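PDB 6V2T: dTDP-4-amino-4,6-dideoxyglucose formyltransferase from Shewanella sp. FDAARGOS_354, which probably transfers a formyl group from a folate cofactor to the 4-amino group of dTDP-4-amino-4,6-dideoxyglucose, a nucleotide sugar probably used in making lipopolysaccharide O-antigen. Local coordinates for residues M23-L35 and I88-K101. Residues are numbered along the deposited sequence; the frame is centred on the assembly and turned at random.
Sequences MMHVLIVSDNKPL and IVEHYELVVSAHCK. With 0FX (dTDP-4-amino-4,6-dideoxyglucose), chain G; FOL (folic acid), chain H.
Neighbouring parallel strands 24-30 and 94-98 lie in the central sheet of the formyltransferase domain, with Val-96 N hydrogen-bonded to Leu-27 O (2.8 Å) and Val-29 N to Val-96 O (2.9 Å). At their start, Glu-93 bends back at chi2 (68°), bringing OE1 to His-25 N at 2.9 Å in a nearly straight bond, while Glu-93 N returns one to His-25 O. Leu-27 lays CB over the centre of the Tyr-92 ring, a CH-pi contact 3.5 Å from the centroid; the Tyr-92 hydroxyl is hydrogen-bonded to Asp-56 OD2 of strand 53-60. Leu-27 CD2 meets Ile-88 CG1 of helix 82-91. In this Rossmann-like half, strand order 3-2-1-4, the chain leaves these two strands to opposite sides, and both ligands sit at their C-terminal ends. There Asp-31 OD2 takes Lys-101 N on its anti lone pair (2.9 Å) and also hydrogen-bonds Ser-60 OG, and the Lys-101 chain runs past Asp-31 until a bend at chi4 (-66°) delivers NZ to 0FX O2G. His-99 ND1 (2.8 Å) and Asn-32 ND2 (2.9 Å) both donate to phosphate oxygen 0FX O3P. Leu-35 CD1 lies over a face of the His-99 ring, whose NE2 is hydrogen-bonded to Glu-182 OE2, and Cys-100 O accepts from FOL N10.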
ATOM      1  N   MET B  23      22.742 -40.314 -23.440  1.00 51.96           N
ATOM      2  CA  MET B  23      21.802 -39.450 -22.690  1.00 50.62           C
ATOM      3  C   MET B  23      22.580 -38.264 -22.095  1.00 40.48           C
ATOM      4  O   MET B  23      23.581 -38.481 -21.372  1.00 43.78           O
ATOM      5  CB  MET B  23      21.102 -40.271 -21.595  1.00 47.79           C
ATOM      6  CG  MET B  23      20.012 -39.529 -20.809  1.00 48.38           C
ATOM      7  SD  MET B  23      18.708 -38.783 -21.806  1.00 54.03           S
ATOM      8  CE  MET B  23      18.081 -40.195 -22.721  1.00 56.28           C
ATOM      9  N   MET B  24      22.137 -37.056 -22.406  1.00 41.28           N
ATOM     10  CA  MET B  24      22.570 -35.833 -21.681  1.00 38.05           C
ATOM     11  C   MET B  24      21.695 -35.629 -20.439  1.00 37.00           C
ATOM     12  O   MET B  24      20.467 -35.625 -20.589  1.00 40.43           O
ATOM     13  CB  MET B  24      22.454 -34.607 -22.572  1.00 35.71           C
ATOM     14  CG  MET B  24      23.209 -33.403 -21.975  1.00 32.25           C
ATOM     15  SD  MET B  24      22.633 -32.001 -22.825  1.00 36.14           S
ATOM     16  CE  MET B  24      23.772 -30.776 -22.167  1.00 36.15           C
ATOM     17  N   HIS B  25      22.333 -35.483 -19.278  1.00 39.58           N
ATOM     18  CA  HIS B  25      21.740 -35.132 -17.964  1.00 39.62           C
ATOM     19  C   HIS B  25      21.957 -33.641 -17.690  1.00 37.28           C
ATOM     20  O   HIS B  25      23.127 -33.204 -17.679  1.00 35.60           O
ATOM     21  CB  HIS B  25      22.374 -36.007 -16.882  1.00 44.29           C
ATOM     22  CG  HIS B  25      22.387 -37.446 -17.284  1.00 56.29           C
ATOM     23  ND1 HIS B  25      23.528 -38.082 -17.730  1.00 61.10           N
ATOM     24  CD2 HIS B  25      21.384 -38.347 -17.381  1.00 59.10           C
ATOM     25  CE1 HIS B  25      23.236 -39.329 -18.046  1.00 66.39           C
ATOM     26  NE2 HIS B  25      21.926 -39.513 -17.846  1.00 62.15           N
ATOM     27  N   VAL B  26      20.870 -32.897 -17.504  1.00 35.96           N
ATOM     28  CA  VAL B  26      20.881 -31.450 -17.137  1.00 37.02           C
ATOM     29  C   VAL B  26      20.341 -31.322 -15.718  1.00 38.79           C
ATOM     30  O   VAL B  26      19.216 -31.855 -15.464  1.00 37.53           O
ATOM     31  CB  VAL B  26      20.062 -30.608 -18.127  1.00 34.91           C
ATOM     32  CG1 VAL B  26      19.903 -29.173 -17.646  1.00 36.06           C
ATOM     33  CG2 VAL B  26      20.633 -30.674 -19.534  1.00 36.90           C
ATOM     34  N   LEU B  27      21.110 -30.691 -14.821  1.00 36.63           N
ATOM     35  CA  LEU B  27      20.682 -30.415 -13.433  1.00 33.54           C
ATOM     36  C   LEU B  27      20.155 -28.975 -13.330  1.00 37.97           C
ATOM     37  O   LEU B  27      20.900 -27.996 -13.607  1.00 34.21           O
ATOM     38  CB  LEU B  27      21.812 -30.679 -12.438  1.00 33.33           C
ATOM     39  CG  LEU B  27      21.501 -30.245 -11.003  1.00 37.20           C
ATOM     40  CD1 LEU B  27      20.416 -31.140 -10.405  1.00 40.80           C
ATOM     41  CD2 LEU B  27      22.752 -30.270 -10.140  1.00 31.61           C
ATOM     42  N   ILE B  28      18.905 -28.831 -12.891  1.00 34.40           N
ATOM     43  CA  ILE B  28      18.302 -27.500 -12.642  1.00 34.84           C
ATOM     44  C   ILE B  28      18.256 -27.302 -11.130  1.00 38.23           C
ATOM     45  O   ILE B  28      17.631 -28.124 -10.421  1.00 37.36           O
ATOM     46  CB  ILE B  28      16.976 -27.378 -13.408  1.00 35.36           C
ATOM     47  CG1 ILE B  28      17.253 -27.487 -14.913  1.00 38.12           C
ATOM     48  CG2 ILE B  28      16.258 -26.083 -13.067  1.00 32.68           C
ATOM     49  CD1 ILE B  28      16.034 -27.758 -15.721  1.00 47.40           C
ATOM     50  N   VAL B  29      19.033 -26.323 -10.647  1.00 36.68           N
ATOM     51  CA  VAL B  29      19.062 -25.925  -9.217  1.00 33.84           C
ATOM     52  C   VAL B  29      18.308 -24.610  -9.099  1.00 36.18           C
ATOM     53  O   VAL B  29      18.677 -23.623  -9.767  1.00 29.74           O
ATOM     54  CB  VAL B  29      20.474 -25.777  -8.641  1.00 39.76           C
ATOM     55  CG1 VAL B  29      20.428 -25.569  -7.134  1.00 39.59           C
ATOM     56  CG2 VAL B  29      21.352 -26.960  -8.980  1.00 39.40           C
ATOM     57  N   SER B  30      17.294 -24.589  -8.257  1.00 37.88           N
ATOM     58  CA  SER B  30      16.331 -23.474  -8.218  1.00 40.14           C
ATOM     59  C   SER B  30      15.653 -23.370  -6.852  1.00 40.02           C
ATOM     60  O   SER B  30      15.260 -24.415  -6.283  1.00 35.40           O
ATOM     61  CB  SER B  30      15.311 -23.656  -9.279  1.00 39.72           C
ATOM     62  OG  SER B  30      14.426 -22.554  -9.260  1.00 42.56           O
ATOM     63  N   ASP B  31      15.446 -22.137  -6.403  1.00 41.42           N
ATOM     64  CA  ASP B  31      14.737 -21.827  -5.132  1.00 42.54           C
ATOM     65  C   ASP B  31      13.506 -20.963  -5.425  1.00 44.44           C
ATOM     66  O   ASP B  31      13.050 -20.291  -4.493  1.00 45.22           O
ATOM     67  CB  ASP B  31      15.722 -21.188  -4.154  1.00 38.93           C
ATOM     68  CG  ASP B  31      16.731 -22.212  -3.671  1.00 39.30           C
ATOM     69  OD1 ASP B  31      16.303 -23.245  -3.085  1.00 41.13           O
ATOM     70  OD2 ASP B  31      17.916 -22.007  -3.930  1.00 40.54           O
ATOM     71  N   ASN B  32      13.000 -21.004  -6.665  1.00 42.36           N
ATOM     72  CA  ASN B  32      11.866 -20.189  -7.179  1.00 43.18           C
ATOM     73  C   ASN B  32      10.820 -21.124  -7.801  1.00 47.99           C
ATOM     74  O   ASN B  32      11.079 -21.729  -8.885  1.00 38.73           O
ATOM     75  CB  ASN B  32      12.349 -19.131  -8.171  1.00 46.98           C
ATOM     76  CG  ASN B  32      11.295 -18.098  -8.525  1.00 48.40           C
ATOM     77  OD1 ASN B  32      10.573 -18.250  -9.507  1.00 45.97           O
ATOM     78  ND2 ASN B  32      11.213 -17.039  -7.736  1.00 44.40           N
ATOM     79  N   LYS B  33       9.672 -21.277  -7.137  1.00 50.36           N
ATOM     80  CA  LYS B  33       8.619 -22.213  -7.600  1.00 55.01           C
ATOM     81  C   LYS B  33       8.102 -21.741  -8.954  1.00 51.87           C
ATOM     82  O   LYS B  33       7.971 -22.558  -9.860  1.00 59.56           O
ATOM     83  CB  LYS B  33       7.499 -22.367  -6.563  1.00 63.83           C
ATOM     84  CG  LYS B  33       6.591 -23.567  -6.794  1.00 65.30           C
ATOM     85  CD  LYS B  33       5.141 -23.322  -6.440  1.00 71.67           C
ATOM     86  CE  LYS B  33       4.191 -23.975  -7.419  1.00 74.32           C
ATOM     87  NZ  LYS B  33       2.846 -23.360  -7.353  1.00 78.35           N
ATOM     88  N   PRO B  34       7.779 -20.441  -9.163  1.00 54.02           N
ATOM     89  CA  PRO B  34       7.309 -19.986 -10.475  1.00 52.56           C
ATOM     90  C   PRO B  34       8.217 -20.418 -11.643  1.00 50.96           C
ATOM     91  O   PRO B  34       7.701 -20.987 -12.576  1.00 46.08           O
ATOM     92  CB  PRO B  34       7.231 -18.459 -10.310  1.00 55.58           C
ATOM     93  CG  PRO B  34       6.945 -18.274  -8.829  1.00 51.57           C
ATOM     94  CD  PRO B  34       7.761 -19.359  -8.162  1.00 51.51           C
ATOM     95  N   LEU B  35       9.535 -20.190 -11.556  1.00 45.22           N
ATOM     96  CA  LEU B  35      10.538 -20.634 -12.571  1.00 45.52           C
ATOM     97  C   LEU B  35      10.546 -22.165 -12.749  1.00 41.39           C
ATOM     98  O   LEU B  35      10.465 -22.604 -13.884  1.00 38.68           O
ATOM     99  CB  LEU B  35      11.948 -20.164 -12.176  1.00 46.49           C
ATOM    100  CG  LEU B  35      12.392 -18.827 -12.764  1.00 52.90           C
ATOM    101  CD1 LEU B  35      13.904 -18.661 -12.620  1.00 51.04           C
ATOM    102  CD2 LEU B  35      11.974 -18.680 -14.226  1.00 49.62           C
ATOM    103  N   ILE B  88      27.751 -33.971  -8.890  1.00 38.32           N
ATOM    104  CA  ILE B  88      27.286 -33.145 -10.040  1.00 40.05           C
ATOM    105  C   ILE B  88      28.301 -33.325 -11.174  1.00 38.73           C
ATOM    106  O   ILE B  88      27.872 -33.648 -12.329  1.00 40.57           O
ATOM    107  CB  ILE B  88      27.088 -31.660  -9.661  1.00 41.16           C
ATOM    108  CG1 ILE B  88      25.980 -31.465  -8.622  1.00 42.81           C
ATOM    109  CG2 ILE B  88      26.819 -30.827 -10.896  1.00 38.71           C
ATOM    110  CD1 ILE B  88      26.150 -30.212  -7.803  1.00 45.51           C
ATOM    111  N   VAL B  89      29.582 -33.138 -10.855  1.00 36.71           N
ATOM    112  CA  VAL B  89      30.707 -33.233 -11.823  1.00 42.23           C
ATOM    113  C   VAL B  89      30.712 -34.628 -12.450  1.00 45.43           C
ATOM    114  O   VAL B  89      30.952 -34.731 -13.662  1.00 43.28           O
ATOM    115  CB  VAL B  89      32.062 -32.926 -11.167  1.00 44.92           C
ATOM    116  CG1 VAL B  89      33.184 -33.230 -12.136  1.00 45.53           C
ATOM    117  CG2 VAL B  89      32.151 -31.487 -10.667  1.00 46.40           C
ATOM    118  N   GLU B  90      30.455 -35.653 -11.634  1.00 54.15           N
ATOM    119  CA  GLU B  90      30.327 -37.073 -12.051  1.00 50.48           C
ATOM    120  C   GLU B  90      29.180 -37.243 -13.065  1.00 48.48           C
ATOM    121  O   GLU B  90      29.414 -37.865 -14.102  1.00 52.35           O
ATOM    122  CB  GLU B  90      30.140 -37.931 -10.794  1.00 62.16           C
ATOM    123  CG  GLU B  90      29.797 -39.387 -11.062  1.00 65.23           C
ATOM    124  CD  GLU B  90      30.802 -40.120 -11.930  1.00 67.21           C
ATOM    125  OE1 GLU B  90      31.959 -39.651 -12.032  1.00 71.56           O
ATOM    126  OE2 GLU B  90      30.425 -41.159 -12.509  1.00 78.50           O
ATOM    127  N   HIS B  91      27.988 -36.710 -12.801  1.00 45.40           N
ATOM    128  CA  HIS B  91      26.719 -37.174 -13.413  1.00 46.75           C
ATOM    129  C   HIS B  91      26.171 -36.213 -14.478  1.00 47.14           C
ATOM    130  O   HIS B  91      25.420 -36.675 -15.354  1.00 49.02           O
ATOM    131  CB  HIS B  91      25.680 -37.398 -12.301  1.00 57.20           C
ATOM    132  CG  HIS B  91      24.536 -38.262 -12.717  1.00 69.51           C
ATOM    133  ND1 HIS B  91      24.574 -39.644 -12.605  1.00 73.88           N
ATOM    134  CD2 HIS B  91      23.331 -37.951 -13.258  1.00 72.26           C
ATOM    135  CE1 HIS B  91      23.434 -40.142 -13.055  1.00 78.95           C
ATOM    136  NE2 HIS B  91      22.656 -39.121 -13.463  1.00 73.21           N
ATOM    137  N   TYR B  92      26.443 -34.910 -14.394  1.00 41.00           N
ATOM    138  CA  TYR B  92      25.733 -33.922 -15.237  1.00 37.47           C
ATOM    139  C   TYR B  92      26.653 -33.323 -16.306  1.00 33.50           C
ATOM    140  O   TYR B  92      27.812 -33.018 -16.064  1.00 33.44           O
ATOM    141  CB  TYR B  92      25.085 -32.858 -14.350  1.00 39.49           C
ATOM    142  CG  TYR B  92      23.959 -33.408 -13.520  1.00 39.05           C
ATOM    143  CD1 TYR B  92      22.706 -33.601 -14.072  1.00 38.57           C
ATOM    144  CD2 TYR B  92      24.155 -33.753 -12.191  1.00 43.11           C
ATOM    145  CE1 TYR B  92      21.661 -34.110 -13.314  1.00 44.62           C
ATOM    146  CE2 TYR B  92      23.118 -34.262 -11.417  1.00 42.94           C
ATOM    147  CZ  TYR B  92      21.873 -34.449 -11.988  1.00 41.61           C
ATOM    148  OH  TYR B  92      20.847 -34.953 -11.248  1.00 46.82           O
ATOM    149  N   GLU B  93      26.094 -33.099 -17.481  1.00 36.64           N
ATOM    150  CA  GLU B  93      26.811 -32.398 -18.580  1.00 36.71           C
ATOM    151  C   GLU B  93      26.612 -30.880 -18.451  1.00 32.57           C
ATOM    152  O   GLU B  93      27.429 -30.106 -19.028  1.00 35.95           O
ATOM    153  CB  GLU B  93      26.305 -32.906 -19.927  1.00 35.45           C
ATOM    154  CG  GLU B  93      26.873 -34.261 -20.290  1.00 39.97           C
ATOM    155  CD  GLU B  93      26.416 -35.424 -19.420  1.00 37.83           C
ATOM    156  OE1 GLU B  93      25.186 -35.577 -19.191  1.00 43.52           O
ATOM    157  OE2 GLU B  93      27.286 -36.163 -18.981  1.00 36.27           O
ATOM    158  N   LEU B  94      25.526 -30.460 -17.816  1.00 29.62           N
ATOM    159  CA  LEU B  94      25.147 -29.025 -17.698  1.00 32.66           C
ATOM    160  C   LEU B  94      24.432 -28.778 -16.375  1.00 33.36           C
ATOM    161  O   LEU B  94      23.530 -29.551 -16.058  1.00 32.31           O
ATOM    162  CB  LEU B  94      24.238 -28.658 -18.866  1.00 30.74           C
ATOM    163  CG  LEU B  94      23.599 -27.271 -18.783  1.00 31.52           C
ATOM    164  CD1 LEU B  94      24.683 -26.179 -18.860  1.00 30.60           C
ATOM    165  CD2 LEU B  94      22.562 -27.071 -19.881  1.00 31.11           C
ATOM    166  N   VAL B  95      24.748 -27.675 -15.696  1.00 31.46           N
ATOM    167  CA  VAL B  95      23.969 -27.191 -14.526  1.00 34.14           C
ATOM    168  C   VAL B  95      23.394 -25.822 -14.870  1.00 33.52           C
ATOM    169  O   VAL B  95      24.173 -24.968 -15.345  1.00 31.92           O
ATOM    170  CB  VAL B  95      24.802 -27.143 -13.235  1.00 33.64           C
ATOM    171  CG1 VAL B  95      23.944 -26.722 -12.048  1.00 34.84           C
ATOM    172  CG2 VAL B  95      25.472 -28.467 -12.964  1.00 31.39           C
ATOM    173  N   VAL B  96      22.094 -25.640 -14.611  1.00 31.07           N
ATOM    174  CA  VAL B  96      21.365 -24.349 -14.755  1.00 33.90           C
ATOM    175  C   VAL B  96      20.909 -23.881 -13.369  1.00 36.79           C
ATOM    176  O   VAL B  96      20.121 -24.571 -12.698  1.00 35.06           O
ATOM    177  CB  VAL B  96      20.200 -24.426 -15.755  1.00 35.92           C
ATOM    178  CG1 VAL B  96      19.470 -23.101 -15.822  1.00 36.76           C
ATOM    179  CG2 VAL B  96      20.666 -24.852 -17.138  1.00 34.41           C
ATOM    180  N   SER B  97      21.432 -22.732 -12.952  1.00 30.59           N
ATOM    181  CA  SER B  97      20.980 -22.011 -11.753  1.00 29.35           C
ATOM    182  C   SER B  97      19.777 -21.170 -12.150  1.00 29.40           C
ATOM    183  O   SER B  97      19.935 -20.265 -12.982  1.00 28.40           O
ATOM    184  CB  SER B  97      22.066 -21.142 -11.196  1.00 28.77           C
ATOM    185  OG  SER B  97      21.477 -20.178 -10.361  1.00 31.73           O
ATOM    186  N   ALA B  98      18.625 -21.465 -11.581  1.00 31.92           N
ATOM    187  CA  ALA B  98      17.374 -20.717 -11.813  1.00 34.99           C
ATOM    188  C   ALA B  98      16.974 -20.072 -10.485  1.00 34.16           C
ATOM    189  O   ALA B  98      16.197 -20.683  -9.718  1.00 36.59           O
ATOM    190  CB  ALA B  98      16.316 -21.638 -12.374  1.00 36.32           C
ATOM    191  N   HIS B  99      17.504 -18.879 -10.215  1.00 33.58           N
ATOM    192  CA  HIS B  99      17.286 -18.179  -8.923  1.00 37.64           C
ATOM    193  C   HIS B  99      17.744 -19.126  -7.804  1.00 37.17           C
ATOM    194  O   HIS B  99      16.952 -19.454  -6.938  1.00 38.07           O
ATOM    195  CB  HIS B  99      15.824 -17.755  -8.793  1.00 35.98           C
ATOM    196  CG  HIS B  99      15.383 -16.714  -9.769  1.00 32.66           C
ATOM    197  ND1 HIS B  99      14.442 -15.771  -9.443  1.00 31.59           N
ATOM    198  CD2 HIS B  99      15.748 -16.464 -11.043  1.00 32.26           C
ATOM    199  CE1 HIS B  99      14.224 -14.992 -10.493  1.00 37.35           C
ATOM    200  NE2 HIS B  99      15.025 -15.398 -11.492  1.00 32.06           N
ATOM    201  N   CYS B 100      18.988 -19.589  -7.888  1.00 44.29           N
ATOM    202  CA  CYS B 100      19.648 -20.458  -6.889  1.00 43.55           C
ATOM    203  C   CYS B 100      20.179 -19.592  -5.746  1.00 45.96           C
ATOM    204  O   CYS B 100      20.972 -18.675  -6.048  1.00 45.88           O
ATOM    205  CB  CYS B 100      20.801 -21.212  -7.525  1.00 41.40           C
ATOM    206  SG  CYS B 100      21.620 -22.330  -6.375  1.00 44.20           S
ATOM    207  N   LYS B 101      19.769 -19.885  -4.504  1.00 41.14           N
ATOM    208  CA  LYS B 101      20.194 -19.146  -3.272  1.00 44.20           C
ATOM    209  C   LYS B 101      21.673 -19.415  -2.932  1.00 44.43           C
ATOM    210  O   LYS B 101      22.200 -18.678  -2.091  1.00 48.02           O
ATOM    211  CB  LYS B 101      19.317 -19.515  -2.065  1.00 46.25           C
ATOM    212  CG  LYS B 101      17.878 -19.018  -2.105  1.00 47.87           C
ATOM    213  CD  LYS B 101      16.967 -19.677  -1.073  1.00 52.53           C
ATOM    214  CE  LYS B 101      15.579 -19.063  -1.026  1.00 54.17           C
ATOM    215  NZ  LYS B 101      15.631 -17.663  -0.541  1.00 53.70           N
TER
HETATM  216  O4P 0FX G 301      14.199 -13.643  -7.042  1.00 33.87           O
HETATM  217  P2  0FX G 301      14.051 -14.808  -6.061  1.00 62.66           P
HETATM  218  O3P 0FX G 301      13.823 -16.118  -6.747  1.00 58.71           O
HETATM  219  O1G 0FX G 301      15.472 -14.853  -5.394  1.00 58.63           O
HETATM  220  C1G 0FX G 301      16.194 -16.082  -5.426  1.00 61.00           C
HETATM  221  C2G 0FX G 301      16.748 -16.246  -4.025  1.00 60.88           C
HETATM  222  O2G 0FX G 301      15.738 -16.325  -3.002  1.00 53.31           O
HETATM  223  C3G 0FX G 301      17.621 -15.031  -3.757  1.00 61.34           C
HETATM  224  O3G 0FX G 301      18.233 -15.241  -2.476  1.00 54.85           O
HETATM  225  C4G 0FX G 301      18.652 -14.814  -4.882  1.00 54.90           C
HETATM  226  N4A 0FX G 301      19.272 -13.496  -4.713  1.00 57.78           N
HETATM  227  C5G 0FX G 301      18.085 -14.857  -6.295  1.00 54.86           C
HETATM  228  C6G 0FX G 301      19.217 -14.866  -7.343  1.00 52.99           C
HETATM  229  O5G 0FX G 301      17.249 -16.012  -6.414  1.00 61.19           O
HETATM  230  OPP 0FX G 301      12.798 -14.902  -4.920  1.00 38.73           O
HETATM  231  P   0FX G 301      12.994 -13.931  -3.705  1.00 38.19           P
HETATM  232  O1P 0FX G 301      14.163 -14.094  -2.851  1.00 34.96           O
HETATM  233  O2P 0FX G 301      11.817 -14.156  -2.793  1.00 54.66           O
HETATM  234  O5  0FX G 301      12.793 -12.411  -4.076  1.00 38.90           O
HETATM  235  C5  0FX G 301      11.829 -12.014  -5.015  1.00 30.86           C
HETATM  236  C4  0FX G 301      11.559 -10.524  -4.774  1.00 31.65           C
HETATM  237  O4  0FX G 301      10.885 -10.300  -3.535  1.00 29.80           O
HETATM  238  C3  0FX G 301      12.826  -9.663  -4.633  1.00 30.30           C
HETATM  239  O3  0FX G 301      13.399  -9.334  -5.891  1.00 31.02           O
HETATM  240  C2  0FX G 301      12.369  -8.437  -3.803  1.00 28.75           C
HETATM  241  C1  0FX G 301      11.232  -9.083  -2.964  1.00 31.90           C
HETATM  242  N11 0FX G 301      11.694  -9.314  -1.603  1.00 31.93           N
HETATM  243  C61 0FX G 301      12.113 -10.526  -1.176  1.00 36.01           C
HETATM  244  C51 0FX G 301      12.519 -10.677   0.149  1.00 36.88           C
HETATM  245  C5A 0FX G 301      13.006 -12.035   0.644  1.00 38.83           C
HETATM  246  C21 0FX G 301      11.657  -8.263  -0.774  1.00 31.10           C
HETATM  247  O21 0FX G 301      11.233  -7.064  -1.248  1.00 32.29           O
HETATM  248  N31 0FX G 301      12.058  -8.363   0.517  1.00 32.12           N
HETATM  249  C41 0FX G 301      12.487  -9.562   0.994  1.00 36.60           C
HETATM  250  O41 0FX G 301      12.934  -9.628   2.282  1.00 34.61           O
HETATM  251  N1  FOL H 302      27.438 -18.825  -8.265  1.00 29.35           N
HETATM  252  C2  FOL H 302      28.517 -18.360  -8.915  1.00 27.92           C
HETATM  253  NA2 FOL H 302      29.719 -18.847  -8.626  1.00 30.05           N
HETATM  254  N3  FOL H 302      28.397 -17.425  -9.905  1.00 28.68           N
HETATM  255  C4  FOL H 302      27.195 -16.905 -10.197  1.00 27.16           C
HETATM  256  O4  FOL H 302      27.185 -16.049 -11.121  1.00 29.32           O
HETATM  257  C4A FOL H 302      26.065 -17.374  -9.534  1.00 25.91           C
HETATM  258  N5  FOL H 302      24.843 -16.887  -9.750  1.00 29.33           N
HETATM  259  C6  FOL H 302      23.725 -17.077  -8.820  1.00 33.80           C
HETATM  260  C7  FOL H 302      23.848 -18.498  -8.237  1.00 31.58           C
HETATM  261  N8  FOL H 302      25.191 -18.843  -7.858  1.00 30.05           N
HETATM  262  C8A FOL H 302      26.233 -18.355  -8.550  1.00 27.91           C
HETATM  263  C9  FOL H 302      23.525 -15.859  -7.843  1.00 39.78           C
HETATM  264  N10 FOL H 302      23.028 -16.254  -6.523  1.00 40.65           N
HETATM  265  C11 FOL H 302      24.219 -14.758  -2.774  1.00 48.63           C
HETATM  266  C12 FOL H 302      23.290 -15.794  -2.893  1.00 52.78           C
HETATM  267  C13 FOL H 302      22.898 -16.264  -4.150  1.00 49.49           C
HETATM  268  C14 FOL H 302      23.430 -15.744  -5.312  1.00 42.59           C
HETATM  269  C15 FOL H 302      24.376 -14.731  -5.190  1.00 51.28           C
HETATM  270  C16 FOL H 302      24.767 -14.243  -3.941  1.00 52.89           C
HETATM  271  C   FOL H 302      24.665 -14.268  -1.416  1.00 46.04           C
HETATM  272  O   FOL H 302      24.490 -15.030  -0.491  1.00 51.50           O
HETATM  273  N   FOL H 302      25.299 -13.110  -1.215  1.00 39.73           N
HETATM  274  O   HOH W   1      26.045 -37.947 -17.688  1.00 41.13           O